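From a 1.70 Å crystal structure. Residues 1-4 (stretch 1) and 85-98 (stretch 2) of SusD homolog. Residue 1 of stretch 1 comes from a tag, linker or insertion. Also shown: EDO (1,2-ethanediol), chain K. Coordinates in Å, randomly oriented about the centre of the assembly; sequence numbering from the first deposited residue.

Stretch 1, residues 1-4: GEET
Stretch 2 (85-98) YTGIYRANDFLERI

The amino terminus of Gly1, a residue left from a tag, sits 3.6 Å (N to NH2) from the like-charged guanidinium of Arg90. Glu3 OE2 sits beside the pair and bonds to both; its negative charge offsets the repulsion. OE2 of Glu3 accepts from Gly1 N at 2.7 Å and from Arg90 NH2 at 3.0 Å, while its OE1 accepts from Arg90 NE at 2.8 Å. The carboxylate thus meets the guanidinium edge in a two-pronged salt bridge.

Stretch 2 is regular α-helix throughout, within a longer helix. Residues 2-4 form a 3-10 segment (phi/psi -63/-23, -58/-20, -100/-8), with Thr4 N bonded to Gly1 O at 3.1 Å; Thr4 OG1 reaches the same oxygen at 3.0 Å. The closest CA atoms are those of Glu2 and Arg90, 6.4 Å apart.

The CA-to-CB bond of Glu2 points toward the helix; its chi1 and chi2 are both m. Its OE1 takes a hydrogen bond from Arg97 NH1 at 2.9 Å, in a salt bridge. Arg97 (m, t, p) also gives NH1 to Asp93 OD2 at 2.9 Å, so one nitrogen serves two acids. A water O donates to Glu2 OE1 at 2.6 Å and accepts from Arg97 NH2 at 3.0 Å.

Glu3 (p, m) packs its CA 3.4 Å from Tyr89 CE1, a nonpolar contact; Tyr89 has chi1 t, its CA-to-CB bond toward stretch 1. The CA-to-CB bond of Arg90 points sideways, but its extended side chain (m, t, t) brings the guanidinium to Glu3. Ethanediol, probably from the crystallisation liquor, lies near Tyr89 and Glu3; its O2 hydrogen-bonds Thr86 OG1 at 3.1 Å.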

# COMPACT_ATOMS: atom_id res chain seq x y z
N GLY A 1 -3.76 -14.11 -19.24
CA GLY A 1 -4.14 -12.79 -19.85
C GLY A 1 -3.75 -12.74 -21.32
O GLY A 1 -3.56 -13.80 -21.96
N GLU A 2 -3.61 -11.52 -21.85
CA GLU A 2 -3.28 -11.31 -23.28
C GLU A 2 -1.92 -11.87 -23.68
O GLU A 2 -1.67 -12.14 -24.86
CB GLU A 2 -3.40 -9.83 -23.66
CG GLU A 2 -4.84 -9.29 -23.60
CD GLU A 2 -5.79 -9.99 -24.58
OE1 GLU A 2 -5.40 -10.19 -25.74
OE2 GLU A 2 -6.93 -10.32 -24.18
N GLU A 3 -1.04 -12.03 -22.69
CA GLU A 3 0.27 -12.67 -22.91
C GLU A 3 0.17 -14.11 -23.46
O GLU A 3 1.15 -14.60 -24.00
CB GLU A 3 1.13 -12.63 -21.63
CG GLU A 3 0.66 -13.53 -20.45
CD GLU A 3 -0.53 -13.00 -19.65
OE1 GLU A 3 -0.90 -11.81 -19.82
OE2 GLU A 3 -1.08 -13.78 -18.83
N THR A 4 -0.98 -14.78 -23.32
CA THR A 4 -1.15 -16.16 -23.85
C THR A 4 -1.90 -16.22 -25.21
O THR A 4 -1.97 -17.29 -25.82
CB THR A 4 -1.84 -17.09 -22.79
OG1 THR A 4 -3.20 -16.69 -22.61
CG2 THR A 4 -1.08 -17.05 -21.44
N TYR A 85 6.18 -7.56 -14.07
CA TYR A 85 6.53 -7.59 -15.49
C TYR A 85 5.38 -8.09 -16.37
O TYR A 85 5.24 -7.67 -17.52
CB TYR A 85 7.86 -8.34 -15.73
CG TYR A 85 9.05 -7.41 -15.47
CD1 TYR A 85 9.33 -6.36 -16.34
CD2 TYR A 85 9.84 -7.54 -14.34
CE1 TYR A 85 10.35 -5.46 -16.10
CE2 TYR A 85 10.88 -6.65 -14.09
CZ TYR A 85 11.15 -5.64 -14.98
OH TYR A 85 12.18 -4.76 -14.77
N THR A 86 4.52 -8.94 -15.83
CA THR A 86 3.33 -9.37 -16.56
C THR A 86 2.38 -8.17 -16.72
O THR A 86 1.81 -7.96 -17.79
CB THR A 86 2.64 -10.54 -15.84
OG1 THR A 86 3.47 -11.72 -15.94
CG2 THR A 86 1.29 -10.85 -16.45
N GLY A 87 2.19 -7.43 -15.64
CA GLY A 87 1.38 -6.22 -15.69
C GLY A 87 1.88 -5.28 -16.76
O GLY A 87 1.10 -4.76 -17.56
N ILE A 88 3.20 -5.08 -16.77
CA ILE A 88 3.88 -4.22 -17.76
C ILE A 88 3.66 -4.74 -19.17
O ILE A 88 3.37 -3.93 -20.07
CB ILE A 88 5.36 -4.05 -17.38
CG1 ILE A 88 5.45 -3.20 -16.11
CG2 ILE A 88 6.20 -3.40 -18.51
CD1 ILE A 88 6.78 -3.25 -15.32
N TYR A 89 3.78 -6.06 -19.35
CA TYR A 89 3.55 -6.67 -20.65
C TYR A 89 2.11 -6.37 -21.11
O TYR A 89 1.86 -5.98 -22.25
CB TYR A 89 3.77 -8.19 -20.57
CG TYR A 89 3.46 -8.86 -21.88
CD1 TYR A 89 2.17 -9.21 -22.22
CD2 TYR A 89 4.47 -9.11 -22.79
CE1 TYR A 89 1.89 -9.77 -23.46
CE2 TYR A 89 4.21 -9.71 -24.02
CZ TYR A 89 2.91 -10.03 -24.34
OH TYR A 89 2.65 -10.58 -25.58
N ARG A 90 1.16 -6.56 -20.21
CA ARG A 90 -0.26 -6.33 -20.54
C ARG A 90 -0.49 -4.87 -20.90
O ARG A 90 -1.18 -4.58 -21.88
CB ARG A 90 -1.16 -6.77 -19.41
CG ARG A 90 -1.20 -8.31 -19.26
CD ARG A 90 -1.81 -8.69 -17.95
NE ARG A 90 -1.86 -10.14 -17.78
CZ ARG A 90 -2.25 -10.76 -16.68
NH1 ARG A 90 -2.60 -10.08 -15.58
NH2 ARG A 90 -2.27 -12.08 -16.65
N ALA A 91 0.09 -3.97 -20.13
CA ALA A 91 -0.01 -2.55 -20.44
C ALA A 91 0.60 -2.24 -21.80
O ALA A 91 -0.02 -1.55 -22.64
CB ALA A 91 0.63 -1.70 -19.33
N ASN A 92 1.83 -2.69 -22.01
CA ASN A 92 2.52 -2.52 -23.31
C ASN A 92 1.67 -3.05 -24.46
O ASN A 92 1.51 -2.39 -25.51
CB ASN A 92 3.87 -3.26 -23.32
CG ASN A 92 4.98 -2.58 -22.48
OD1 ASN A 92 4.90 -1.42 -22.12
ND2 ASN A 92 6.03 -3.34 -22.21
N ASP A 93 1.13 -4.25 -24.28
CA ASP A 93 0.34 -4.91 -25.31
C ASP A 93 -0.89 -4.06 -25.67
O ASP A 93 -1.17 -3.80 -26.84
CB ASP A 93 -0.11 -6.27 -24.77
CG ASP A 93 -0.92 -7.05 -25.77
OD1 ASP A 93 -0.38 -7.40 -26.86
OD2 ASP A 93 -2.13 -7.28 -25.47
N PHE A 94 -1.60 -3.63 -24.65
CA PHE A 94 -2.78 -2.78 -24.84
C PHE A 94 -2.44 -1.49 -25.58
O PHE A 94 -3.13 -1.11 -26.53
CB PHE A 94 -3.40 -2.43 -23.48
CG PHE A 94 -4.56 -1.49 -23.59
CD1 PHE A 94 -5.82 -1.97 -23.90
CD2 PHE A 94 -4.38 -0.14 -23.45
CE1 PHE A 94 -6.88 -1.11 -24.07
CE2 PHE A 94 -5.47 0.75 -23.63
CZ PHE A 94 -6.71 0.23 -23.92
N LEU A 95 -1.36 -0.83 -25.17
CA LEU A 95 -0.91 0.43 -25.78
C LEU A 95 -0.48 0.25 -27.25
O LEU A 95 -0.86 1.04 -28.13
CB LEU A 95 0.20 1.08 -24.94
CG LEU A 95 -0.28 1.53 -23.56
CD1 LEU A 95 0.84 1.80 -22.58
CD2 LEU A 95 -1.21 2.79 -23.70
N GLU A 96 0.30 -0.78 -27.52
CA GLU A 96 0.71 -1.10 -28.89
C GLU A 96 -0.50 -1.34 -29.77
O GLU A 96 -0.57 -0.83 -30.87
CB GLU A 96 1.60 -2.36 -28.87
CG GLU A 96 2.97 -2.10 -28.26
CD GLU A 96 3.70 -3.36 -27.83
OE1 GLU A 96 3.32 -4.46 -28.26
OE2 GLU A 96 4.61 -3.25 -26.99
N ARG A 97 -1.44 -2.14 -29.28
CA ARG A 97 -2.60 -2.49 -30.05
C ARG A 97 -3.58 -1.34 -30.28
O ARG A 97 -4.04 -1.14 -31.41
CB ARG A 97 -3.30 -3.66 -29.39
CG ARG A 97 -2.47 -4.95 -29.51
CD ARG A 97 -3.00 -5.99 -28.55
NE ARG A 97 -4.33 -6.48 -28.88
CZ ARG A 97 -5.05 -7.30 -28.10
NH1 ARG A 97 -4.58 -7.73 -26.94
NH2 ARG A 97 -6.27 -7.69 -28.49
N ILE A 98 -3.88 -0.58 -29.23
CA ILE A 98 -4.81 0.52 -29.41
C ILE A 98 -4.20 1.59 -30.33
O ILE A 98 -4.92 2.23 -31.09
CB ILE A 98 -5.33 1.10 -28.06
CG1 ILE A 98 -6.72 1.74 -28.28
CG2 ILE A 98 -4.28 2.01 -27.40
CD1 ILE A 98 -7.49 2.04 -26.98
C1 EDO K . 6.16 -11.77 -19.83
O1 EDO K . 6.34 -10.94 -18.68
C2 EDO K . 4.68 -11.95 -20.09
O2 EDO K . 4.01 -12.40 -18.91
O HOH W 1 -7.11 -10.50 -27.73